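Local coordinates for probable branched-chain-amino-acid aminotransferase (Thermotoga maritima MSB8, PDB 3CSW), which probably transfers amino groups between leucine, isoleucine or valine and 2-oxoglutarate with pyridoxal 5'-phosphate as cofactor, in branched-chain amino acid biosynthesis, at residues R47-A52 against P273-L278; K99-P104 against L110-P115; L190-L195 against I203-V208. One frame throughout, in Å; residues are numbered along the deposited sequence.

Interaction 1: residues R47-A52 against P273-L278; sequences RTYSRA and PFVLNL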
loop_
_atom_site.group_PDB
_atom_site.type_symbol
_atom_site.label_atom_id
_atom_site.label_comp_id
_atom_site.label_asym_id
_atom_site.label_seq_id
_atom_site.Cartn_x
_atom_site.Cartn_y
_atom_site.Cartn_z
ATOM N N ARG A 47 -30.851 -14.066 -13.374
ATOM C CA ARG A 47 -31.311 -14.867 -14.509
ATOM C C ARG A 47 -32.452 -15.749 -14.037
ATOM O O ARG A 47 -32.694 -15.866 -12.848
ATOM C CB ARG A 47 -30.196 -15.724 -15.096
ATOM C CG ARG A 47 -29.722 -16.866 -14.209
ATOM C CD ARG A 47 -29.032 -17.935 -15.037
ATOM N NE ARG A 47 -30.031 -18.704 -15.751
ATOM C CZ ARG A 47 -29.762 -19.627 -16.662
ATOM N NH1 ARG A 47 -28.507 -19.901 -17.018
ATOM N NH2 ARG A 47 -30.767 -20.286 -17.220
ATOM N N THR A 48 -33.157 -16.364 -14.982
ATOM C CA THR A 48 -34.215 -17.294 -14.664
ATOM C C THR A 48 -33.800 -18.722 -15.005
ATOM O O THR A 48 -32.927 -18.942 -15.838
ATOM C CB THR A 48 -35.494 -16.995 -15.467
ATOM O OG1 THR A 48 -35.186 -17.076 -16.864
ATOM C CG2 THR A 48 -36.045 -15.593 -15.140
ATOM N N TYR A 49 -34.420 -19.664 -14.295
ATOM C CA TYR A 49 -34.443 -21.087 -14.651
ATOM C C TYR A 49 -35.929 -21.420 -14.758
ATOM O O TYR A 49 -36.710 -21.106 -13.853
ATOM C CB TYR A 49 -33.751 -21.966 -13.620
ATOM C CG TYR A 49 -32.245 -21.777 -13.570
ATOM C CD1 TYR A 49 -31.406 -22.321 -14.550
ATOM C CD2 TYR A 49 -31.652 -21.066 -12.532
ATOM C CE1 TYR A 49 -30.002 -22.150 -14.492
ATOM C CE2 TYR A 49 -30.259 -20.886 -12.467
ATOM C CZ TYR A 49 -29.445 -21.415 -13.446
ATOM O OH TYR A 49 -28.087 -21.217 -13.342
ATOM N N SER A 50 -36.324 -21.994 -15.891
ATOM C CA SER A 50 -37.738 -22.243 -16.201
ATOM C C SER A 50 -38.562 -20.977 -16.084
ATOM O O SER A 50 -39.728 -21.022 -15.672
ATOM C CB SER A 50 -38.332 -23.332 -15.304
ATOM O OG SER A 50 -37.658 -24.563 -15.506
ATOM N N ARG A 51 -37.946 -19.847 -16.432
ATOM C CA ARG A 51 -38.620 -18.560 -16.428
ATOM C C ARG A 51 -38.962 -18.072 -15.014
ATOM O O ARG A 51 -39.667 -17.063 -14.855
ATOM C CB ARG A 51 -39.856 -18.617 -17.348
ATOM C CG ARG A 51 -39.501 -19.191 -18.749
ATOM C CD ARG A 51 -40.691 -19.573 -19.607
ATOM N NE ARG A 51 -41.639 -18.472 -19.759
ATOM C CZ ARG A 51 -42.839 -18.412 -19.179
ATOM N NH1 ARG A 51 -43.281 -19.385 -18.380
ATOM N NH2 ARG A 51 -43.615 -17.356 -19.401
ATOM N N ALA A 52 -38.439 -18.770 -14.001
ATOM C CA ALA A 52 -38.558 -18.347 -12.593
ATOM C C ALA A 52 -37.280 -17.612 -12.166
ATOM O O ALA A 52 -36.176 -18.134 -12.366
ATOM C CB ALA A 52 -38.789 -19.548 -11.690
ATOM N N PRO A 273 -28.835 -28.818 -11.462
ATOM C CA PRO A 273 -29.674 -29.619 -10.575
ATOM C C PRO A 273 -29.522 -29.282 -9.096
ATOM O O PRO A 273 -30.508 -29.283 -8.376
ATOM C CB PRO A 273 -29.251 -31.075 -10.864
ATOM C CG PRO A 273 -28.028 -30.995 -11.632
ATOM C CD PRO A 273 -28.007 -29.670 -12.328
ATOM N N PHE A 274 -28.310 -28.985 -8.644
ATOM C CA PHE A 274 -28.091 -28.614 -7.243
ATOM C C PHE A 274 -28.792 -27.291 -6.880
ATOM O O PHE A 274 -29.489 -27.206 -5.877
ATOM C CB PHE A 274 -26.590 -28.535 -6.944
ATOM C CG PHE A 274 -26.266 -28.086 -5.541
ATOM C CD1 PHE A 274 -26.207 -29.003 -4.497
ATOM C CD2 PHE A 274 -26.003 -26.738 -5.264
ATOM C CE1 PHE A 274 -25.903 -28.580 -3.185
ATOM C CE2 PHE A 274 -25.727 -26.312 -3.961
ATOM C CZ PHE A 274 -25.657 -27.244 -2.927
ATOM N N VAL A 275 -28.611 -26.258 -7.690
ATOM C CA VAL A 275 -29.171 -24.938 -7.346
ATOM C C VAL A 275 -30.700 -24.889 -7.518
ATOM O O VAL A 275 -31.387 -24.179 -6.779
ATOM C CB VAL A 275 -28.454 -23.778 -8.094
ATOM C CG1 VAL A 275 -26.960 -23.820 -7.790
ATOM C CG2 VAL A 275 -28.746 -23.818 -9.621
ATOM N N LEU A 276 -31.223 -25.655 -8.472
ATOM C CA LEU A 276 -32.652 -25.736 -8.673
ATOM C C LEU A 276 -33.344 -26.411 -7.480
ATOM O O LEU A 276 -34.511 -26.148 -7.230
ATOM C CB LEU A 276 -32.998 -26.483 -9.968
ATOM C CG LEU A 276 -32.785 -25.798 -11.319
ATOM C CD1 LEU A 276 -33.133 -26.797 -12.428
ATOM C CD2 LEU A 276 -33.665 -24.591 -11.434
ATOM N N ASN A 277 -32.634 -27.240 -6.718
ATOM C CA ASN A 277 -33.267 -27.879 -5.569
ATOM C C ASN A 277 -32.800 -27.375 -4.205
ATOM O O ASN A 277 -33.116 -27.977 -3.188
ATOM C CB ASN A 277 -33.203 -29.416 -5.665
ATOM C CG ASN A 277 -34.431 -30.118 -5.008
ATOM O OD1 ASN A 277 -35.503 -29.533 -4.824
ATOM N ND2 ASN A 277 -34.258 -31.375 -4.675
ATOM N N LEU A 278 -32.101 -26.243 -4.180
ATOM C CA LEU A 278 -31.660 -25.639 -2.926
ATOM C C LEU A 278 -32.658 -24.516 -2.617
ATOM O O LEU A 278 -32.727 -23.539 -3.353
ATOM C CB LEU A 278 -30.219 -25.128 -3.054
ATOM C CG LEU A 278 -29.437 -25.036 -1.745
ATOM C CD1 LEU A 278 -29.027 -26.427 -1.296
ATOM C CD2 LEU A 278 -28.209 -24.138 -1.899
#

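Interaction 2: residues K99-P104 against L110-P115; sequences KVYLFP and LFVFSP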
loop_
_atom_site.group_PDB
_atom_site.type_symbol
_atom_site.label_atom_id
_atom_site.label_comp_id
_atom_site.label_asym_id
_atom_site.label_seq_id
_atom_site.Cartn_x
_atom_site.Cartn_y
_atom_site.Cartn_z
ATOM N N LYS A 99 -31.663 -7.030 -15.198
ATOM C CA LYS A 99 -30.839 -6.038 -14.500
ATOM C C LYS A 99 -31.781 -5.163 -13.700
ATOM O O LYS A 99 -32.814 -4.760 -14.220
ATOM C CB LYS A 99 -30.061 -5.151 -15.474
ATOM C CG LYS A 99 -29.123 -5.883 -16.413
ATOM C CD LYS A 99 -28.707 -4.987 -17.601
ATOM C CE LYS A 99 -28.574 -5.797 -18.923
ATOM N NZ LYS A 99 -28.751 -4.946 -20.144
ATOM N N VAL A 100 -31.431 -4.889 -12.440
ATOM C CA VAL A 100 -32.232 -4.035 -11.562
ATOM C C VAL A 100 -31.373 -2.864 -11.077
ATOM O O VAL A 100 -30.325 -3.074 -10.467
ATOM C CB VAL A 100 -32.800 -4.806 -10.342
ATOM C CG1 VAL A 100 -33.781 -3.895 -9.567
ATOM C CG2 VAL A 100 -33.495 -6.087 -10.805
ATOM N N TYR A 101 -31.815 -1.640 -11.369
ATOM C CA TYR A 101 -31.087 -0.442 -10.994
ATOM C C TYR A 101 -31.843 0.342 -9.951
ATOM O O TYR A 101 -33.041 0.577 -10.106
ATOM C CB TYR A 101 -30.886 0.459 -12.204
ATOM C CG TYR A 101 -30.085 -0.143 -13.344
ATOM C CD1 TYR A 101 -28.704 -0.166 -13.319
ATOM C CD2 TYR A 101 -30.720 -0.628 -14.483
ATOM C CE1 TYR A 101 -27.974 -0.688 -14.390
ATOM C CE2 TYR A 101 -30.008 -1.158 -15.544
ATOM C CZ TYR A 101 -28.640 -1.179 -15.495
ATOM O OH TYR A 101 -27.953 -1.695 -16.556
ATOM N N LEU A 102 -31.144 0.777 -8.910
ATOM C CA LEU A 102 -31.743 1.604 -7.883
ATOM C C LEU A 102 -31.083 2.982 -7.967
ATOM O O LEU A 102 -29.855 3.096 -7.944
ATOM C CB LEU A 102 -31.555 0.942 -6.523
ATOM C CG LEU A 102 -32.069 1.672 -5.284
ATOM C CD1 LEU A 102 -33.594 1.817 -5.311
ATOM C CD2 LEU A 102 -31.589 0.925 -4.038
ATOM N N PHE A 103 -31.901 4.020 -8.093
ATOM C CA PHE A 103 -31.401 5.367 -8.360
ATOM C C PHE A 103 -31.265 6.250 -7.136
ATOM O O PHE A 103 -32.094 6.189 -6.221
ATOM C CB PHE A 103 -32.223 6.067 -9.456
ATOM C CG PHE A 103 -32.019 5.465 -10.806
ATOM C CD1 PHE A 103 -30.847 5.694 -11.504
ATOM C CD2 PHE A 103 -32.962 4.615 -11.351
ATOM C CE1 PHE A 103 -30.637 5.105 -12.731
ATOM C CE2 PHE A 103 -32.757 4.030 -12.576
ATOM C CZ PHE A 103 -31.591 4.271 -13.267
ATOM N N PRO A 104 -30.212 7.109 -7.163
ATOM C CA PRO A 104 -29.748 7.929 -6.042
ATOM C C PRO A 104 -30.761 8.961 -5.606
ATOM O O PRO A 104 -31.331 9.671 -6.451
ATOM C CB PRO A 104 -28.490 8.631 -6.585
ATOM C CG PRO A 104 -28.557 8.518 -8.078
ATOM C CD PRO A 104 -29.407 7.340 -8.390
ATOM N N LEU A 110 -35.522 0.532 -11.690
ATOM C CA LEU A 110 -35.688 0.204 -13.104
ATOM C C LEU A 110 -35.289 -1.240 -13.326
ATOM O O LEU A 110 -34.185 -1.633 -12.956
ATOM C CB LEU A 110 -34.821 1.101 -13.987
ATOM C CG LEU A 110 -34.655 0.765 -15.478
ATOM C CD1 LEU A 110 -35.941 1.001 -16.221
ATOM C CD2 LEU A 110 -33.528 1.606 -16.066
ATOM N N PHE A 111 -36.185 -2.022 -13.933
ATOM C CA PHE A 111 -35.888 -3.415 -14.282
ATOM C C PHE A 111 -35.725 -3.477 -15.790
ATOM O O PHE A 111 -36.492 -2.829 -16.510
ATOM C CB PHE A 111 -37.026 -4.346 -13.894
ATOM C CG PHE A 111 -37.328 -4.414 -12.412
ATOM C CD1 PHE A 111 -38.011 -3.382 -11.771
ATOM C CD2 PHE A 111 -37.024 -5.563 -11.682
ATOM C CE1 PHE A 111 -38.353 -3.475 -10.413
ATOM C CE2 PHE A 111 -37.368 -5.660 -10.326
ATOM C CZ PHE A 111 -38.024 -4.614 -9.694
ATOM N N VAL A 112 -34.740 -4.230 -16.268
ATOM C CA VAL A 112 -34.536 -4.422 -17.703
ATOM C C VAL A 112 -34.536 -5.931 -17.948
ATOM O O VAL A 112 -33.744 -6.656 -17.352
ATOM C CB VAL A 112 -33.206 -3.788 -18.221
ATOM C CG1 VAL A 112 -33.126 -3.865 -19.739
ATOM C CG2 VAL A 112 -33.065 -2.346 -17.770
ATOM N N PHE A 113 -35.453 -6.400 -18.795
ATOM C CA PHE A 113 -35.556 -7.825 -19.134
ATOM C C PHE A 113 -35.137 -8.056 -20.580
ATOM O O PHE A 113 -35.631 -7.374 -21.461
ATOM C CB PHE A 113 -36.991 -8.309 -18.979
ATOM C CG PHE A 113 -37.546 -8.186 -17.581
ATOM C CD1 PHE A 113 -38.112 -6.998 -17.147
ATOM C CD2 PHE A 113 -37.574 -9.285 -16.731
ATOM C CE1 PHE A 113 -38.659 -6.894 -15.886
ATOM C CE2 PHE A 113 -38.117 -9.184 -15.454
ATOM C CZ PHE A 113 -38.661 -7.985 -15.031
ATOM N N SER A 114 -34.231 -9.001 -20.816
ATOM C CA SER A 114 -33.811 -9.348 -22.177
ATOM C C SER A 114 -33.514 -10.835 -22.294
ATOM O O SER A 114 -33.195 -11.485 -21.311
ATOM C CB SER A 114 -32.589 -8.532 -22.613
ATOM O OG SER A 114 -31.451 -8.812 -21.830
ATOM N N PRO A 115 -33.628 -11.392 -23.498
ATOM C CA PRO A 115 -33.426 -12.834 -23.604
ATOM C C PRO A 115 -32.033 -13.237 -23.176
ATOM O O PRO A 115 -31.083 -12.551 -23.525
ATOM C CB PRO A 115 -33.632 -13.105 -25.100
ATOM C CG PRO A 115 -34.489 -11.978 -25.568
ATOM C CD PRO A 115 -33.967 -10.795 -24.798
#

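Interaction 3: residues L190-L195 against I203-V208; sequences LITPSL and ITRENV. With PLP (pyridoxal-5'-phosphate), chain E.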
loop_
_atom_site.group_PDB
_atom_site.type_symbol
_atom_site.label_atom_id
_atom_site.label_comp_id
_atom_site.label_asym_id
_atom_site.label_seq_id
_atom_site.Cartn_x
_atom_site.Cartn_y
_atom_site.Cartn_z
ATOM N N LEU A 190 -10.398 -27.476 -4.149
ATOM C CA LEU A 190 -11.015 -26.308 -4.762
ATOM C C LEU A 190 -10.648 -25.074 -3.896
ATOM O O LEU A 190 -10.922 -25.042 -2.700
ATOM C CB LEU A 190 -12.543 -26.476 -4.878
ATOM C CG LEU A 190 -13.284 -25.328 -5.580
ATOM C CD1 LEU A 190 -12.857 -25.230 -7.018
ATOM C CD2 LEU A 190 -14.792 -25.464 -5.468
ATOM N N ILE A 191 -10.001 -24.084 -4.520
ATOM C CA ILE A 191 -9.452 -22.916 -3.837
ATOM C C ILE A 191 -10.036 -21.645 -4.463
ATOM O O ILE A 191 -10.128 -21.536 -5.678
ATOM C CB ILE A 191 -7.891 -22.902 -3.930
ATOM C CG1 ILE A 191 -7.287 -24.171 -3.300
ATOM C CG2 ILE A 191 -7.324 -21.637 -3.289
ATOM C CD1 ILE A 191 -5.904 -24.502 -3.822
ATOM N N THR A 192 -10.487 -20.711 -3.622
ATOM C CA THR A 192 -11.073 -19.461 -4.078
ATOM C C THR A 192 -10.697 -18.316 -3.122
ATOM O O THR A 192 -10.575 -18.527 -1.903
ATOM C CB THR A 192 -12.618 -19.566 -4.252
ATOM O OG1 THR A 192 -13.101 -18.510 -5.097
ATOM C CG2 THR A 192 -13.344 -19.538 -2.929
ATOM N N PRO A 193 -10.460 -17.104 -3.681
ATOM C CA PRO A 193 -10.227 -15.959 -2.806
ATOM C C PRO A 193 -11.299 -15.765 -1.713
ATOM O O PRO A 193 -12.507 -15.819 -1.987
ATOM C CB PRO A 193 -10.199 -14.775 -3.781
ATOM C CG PRO A 193 -9.624 -15.387 -5.058
ATOM C CD PRO A 193 -10.296 -16.747 -5.104
ATOM N N SER A 194 -10.819 -15.554 -0.496
ATOM C CA SER A 194 -11.639 -15.216 0.653
ATOM C C SER A 194 -12.252 -13.835 0.457
ATOM O O SER A 194 -11.719 -13.017 -0.292
ATOM C CB SER A 194 -10.761 -15.219 1.893
ATOM O OG SER A 194 -9.603 -14.426 1.674
ATOM N N LEU A 195 -13.381 -13.581 1.122
ATOM C CA LEU A 195 -14.030 -12.268 1.052
ATOM C C LEU A 195 -13.115 -11.150 1.558
ATOM O O LEU A 195 -13.222 -10.018 1.093
ATOM C CB LEU A 195 -15.360 -12.252 1.825
ATOM C CG LEU A 195 -16.400 -13.263 1.331
ATOM C CD1 LEU A 195 -17.625 -13.200 2.249
ATOM C CD2 LEU A 195 -16.801 -13.067 -0.143
ATOM N N ILE A 203 -23.182 -14.651 -5.699
ATOM C CA ILE A 203 -24.197 -15.674 -5.427
ATOM C C ILE A 203 -23.894 -17.018 -6.127
ATOM O O ILE A 203 -24.203 -18.073 -5.572
ATOM C CB ILE A 203 -25.613 -15.148 -5.785
ATOM C CG1 ILE A 203 -25.949 -14.004 -4.814
ATOM C CG2 ILE A 203 -26.661 -16.317 -5.809
ATOM C CD1 ILE A 203 -27.172 -13.216 -5.133
ATOM N N THR A 204 -23.285 -16.986 -7.319
ATOM C CA THR A 204 -22.841 -18.230 -7.998
ATOM C C THR A 204 -21.688 -18.876 -7.233
ATOM O O THR A 204 -21.664 -20.079 -7.013
ATOM C CB THR A 204 -22.391 -17.987 -9.467
ATOM O OG1 THR A 204 -23.271 -17.055 -10.097
ATOM C CG2 THR A 204 -22.359 -19.308 -10.281
ATOM N N ARG A 205 -20.721 -18.051 -6.846
ATOM C CA ARG A 205 -19.614 -18.476 -5.986
ATOM C C ARG A 205 -20.094 -19.223 -4.731
ATOM O O ARG A 205 -19.618 -20.286 -4.418
ATOM C CB ARG A 205 -18.804 -17.228 -5.606
ATOM C CG ARG A 205 -17.728 -17.404 -4.535
ATOM C CD ARG A 205 -17.263 -16.069 -4.018
ATOM N NE ARG A 205 -16.145 -16.230 -3.104
ATOM C CZ ARG A 205 -16.273 -16.476 -1.802
ATOM N NH1 ARG A 205 -17.477 -16.577 -1.241
ATOM N NH2 ARG A 205 -15.188 -16.606 -1.059
ATOM N N GLU A 206 -21.010 -18.623 -3.999
ATOM C CA GLU A 206 -21.568 -19.178 -2.789
ATOM C C GLU A 206 -22.155 -20.564 -3.047
ATOM O O GLU A 206 -21.855 -21.502 -2.311
ATOM C CB GLU A 206 -22.636 -18.195 -2.291
ATOM C CG GLU A 206 -23.502 -18.550 -1.097
ATOM C CD GLU A 206 -24.733 -17.592 -1.053
ATOM O OE1 GLU A 206 -24.575 -16.358 -0.823
ATOM O OE2 GLU A 206 -25.848 -18.069 -1.328
ATOM N N ASN A 207 -22.976 -20.680 -4.096
ATOM C CA ASN A 207 -23.591 -21.947 -4.497
ATOM C C ASN A 207 -22.597 -23.019 -4.893
ATOM O O ASN A 207 -22.800 -24.201 -4.571
ATOM C CB ASN A 207 -24.592 -21.729 -5.631
ATOM C CG ASN A 207 -25.954 -21.281 -5.122
ATOM O OD1 ASN A 207 -26.632 -22.014 -4.401
ATOM N ND2 ASN A 207 -26.372 -20.100 -5.526
ATOM N N VAL A 208 -21.524 -22.611 -5.579
ATOM C CA VAL A 208 -20.472 -23.540 -5.998
ATOM C C VAL A 208 -19.710 -24.077 -4.783
ATOM O O VAL A 208 -19.384 -25.250 -4.758
ATOM C CB VAL A 208 -19.522 -22.892 -7.039
ATOM C CG1 VAL A 208 -18.270 -23.754 -7.293
ATOM C CG2 VAL A 208 -20.307 -22.634 -8.352
HETATM N N1 PLP E . -17.458 -9.950 -9.367
HETATM C C2 PLP E . -17.911 -8.750 -9.906
HETATM C C2A PLP E . -16.959 -7.595 -9.930
HETATM C C3 PLP E . -19.227 -8.656 -10.410
HETATM O O3 PLP E . -19.668 -7.507 -11.024
HETATM C C4 PLP E . -20.077 -9.787 -10.358
HETATM C C4A PLP E . -21.461 -9.733 -10.946
HETATM O O4A PLP E . -21.626 -9.907 -12.168
HETATM C C5 PLP E . -19.594 -10.989 -9.815
HETATM C C6 PLP E . -18.291 -11.051 -9.315
HETATM C C5A PLP E . -20.370 -12.281 -9.939
HETATM O O4P PLP E . -21.350 -12.368 -8.914
HETATM P P PLP E . -22.709 -13.256 -9.072
HETATM O O1P PLP E . -23.694 -12.901 -7.940
HETATM O O2P PLP E . -22.361 -14.715 -8.994
HETATM O O3P PLP E . -23.273 -12.899 -10.441
HETATM O O HOH W 1 -13.527 -15.969 -4.506
#

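Interaction 1: residues R47-A52 against P273-L278
Thr-48 O is gripped side-on by NE and NH2 of Arg-47, and the guanidinium held this way lies against the ring of Tyr-49, the residue that meets Val-275 and Leu-276 across the contact. NE and NH2 each stand 2.9 Å from Thr-48 O; NH2 comes in the carbonyl plane, whereas NE sits 46° above it. CE1 of Tyr-49 rests over the centre of the guanidinium, 3.3 Å above its plane. This pairing takes up one face of the phenol ring and should limit how it can turn. Across the contact the meeting is purely apolar. A branch of Leu-276, CD2, lies 3.4 Å from CB of Tyr-49 and reaches on to the root of the ring, CG. With Tyr-49 CG anti to its carbonyl carbon (chi1 -69°), the ring passes on to Val-275, whose CG2 is 4.4 Å from CE2 of Tyr-49, a looser touch. Phe-54 adds an edge-to-face ring contact to Tyr-49, while Glu-95 accepts hydrogen bonds from the backbone N of Ser-50 and Arg-51. A type I' turn runs from Tyr-49 to Ala-52, closed by Tyr-49 N to Ala-52 O at 3.0 Å and Ala-52 N to Tyr-49 O at 2.9 Å. Together these features describe a tight two-residue beta hairpin, joining strands 42-49 and 52-53, with its first strand packed on the C-terminal end of helix 262-276.

Interaction 2: residues K99-P104 against L110-P115
Leu-110, Lys-99 and Val-112 bury the most surface in this antiparallel pairing. Lys-99 and Val-112 form a hydrogen-bonded pair, with Lys-99 N to Val-112 O at 3.0 Å and Val-112 N to Lys-99 O at 2.9 Å. Leu-110 is paired likewise with Tyr-101, whose N reaches Leu-110 O at 2.9 Å in a nearly straight bond (170°). Leu-110 CG stands anti to the backbone N (chi1 169°), and its CD2 lies alongside the Tyr-101 ring, 3.9 Å from CD2 of that residue; its CB meets the edge of the Phe-103 ring. Val-112 CG2 approaches the Tyr-101 ring in plane, 4.0 Å from CE2. On the other face of the sheet Val-100 holds CG1 over the Phe-111 ring, 4.2 Å from its centroid, and CG2 against CD2 of Phe-111. With an alanine at Val-100 the Phe-111 ring would probably lose the methyl over its face and the one beside CD2, leaving a gap between the strands on that side. Helix 78-89 packs against this Val-100 and Phe-111 face. On the Lys-99 and Leu-110 face, Glu-35 of the second subunit forms a salt bridge with Lys-99 NZ and a hydrogen bond with Tyr-101 OH, and the hairpin lies between strands 14-17 and 42-49.

Interaction 3: residues L190-L195 against I203-V208
Arg-205 reaches from helix 203-214 to the end of strand 189-193, where its NH2 gives Pro-193 O a hydrogen bond of 2.9 Å (162° at the hydrogen). This is the tight part of the contact. The arginine chain, extended from CG to NE, carries the guanidinium far enough to put Pro-193 O at its edge. A water bridges the same region: it accepts from Arg-205 NE at 3.0 Å and donates to Thr-192 OG1 and to Pro-193 O, so Pro-193 O is held twice. Thr-192 OG1, anti to the backbone N (chi1 -161°), is also bonded to Val-182 O. On the solvent side Leu-195 lays CD2 over one guanidinium face, 3.7 Å from Arg-205 NH1. The inner end is looser: Leu-190 CD2 comes no nearer than 4.3 Å to Val-208 CG1. Glu-221 forms a salt bridge with Arg-205 NH2, which probably offsets its buried charge. At the helix start, Ile-203 N bonds O1P of the cofactor at 2.9 Å, while Thr-204 N and OG1 both hold O2P, OG1 at 2.7 Å. The N-terminal turn thus serves as a phosphate-binding site, and the helix dipole is likely to stabilise the phosphate's negative charge.

How the interactions relate
Interactions 1 and 2 share the antiparallel sheet of the N-terminal part, in which strands 42-49 and 96-102 are neighbours; their centres lie about 20 Å apart without touching. Interaction 3 belongs to another sheet and the helix 203-214 beside it. Its centre is about 18 Å from that of interaction 1, and the two meet where Phe-274, Val-275 and Leu-278 pack on Asn-207. Interactions 2 and 3, with centres about 25 Å apart, flank the chain's centre on opposite sides. Along the chain, interaction 2 precedes interaction 3, and both fall between the two segments of interaction 1. Helix 262-276 packs both on strand 42-49 and on helix 203-214, and so links the sheet of interactions 1 and 2 to the helix whose start binds the phosphate.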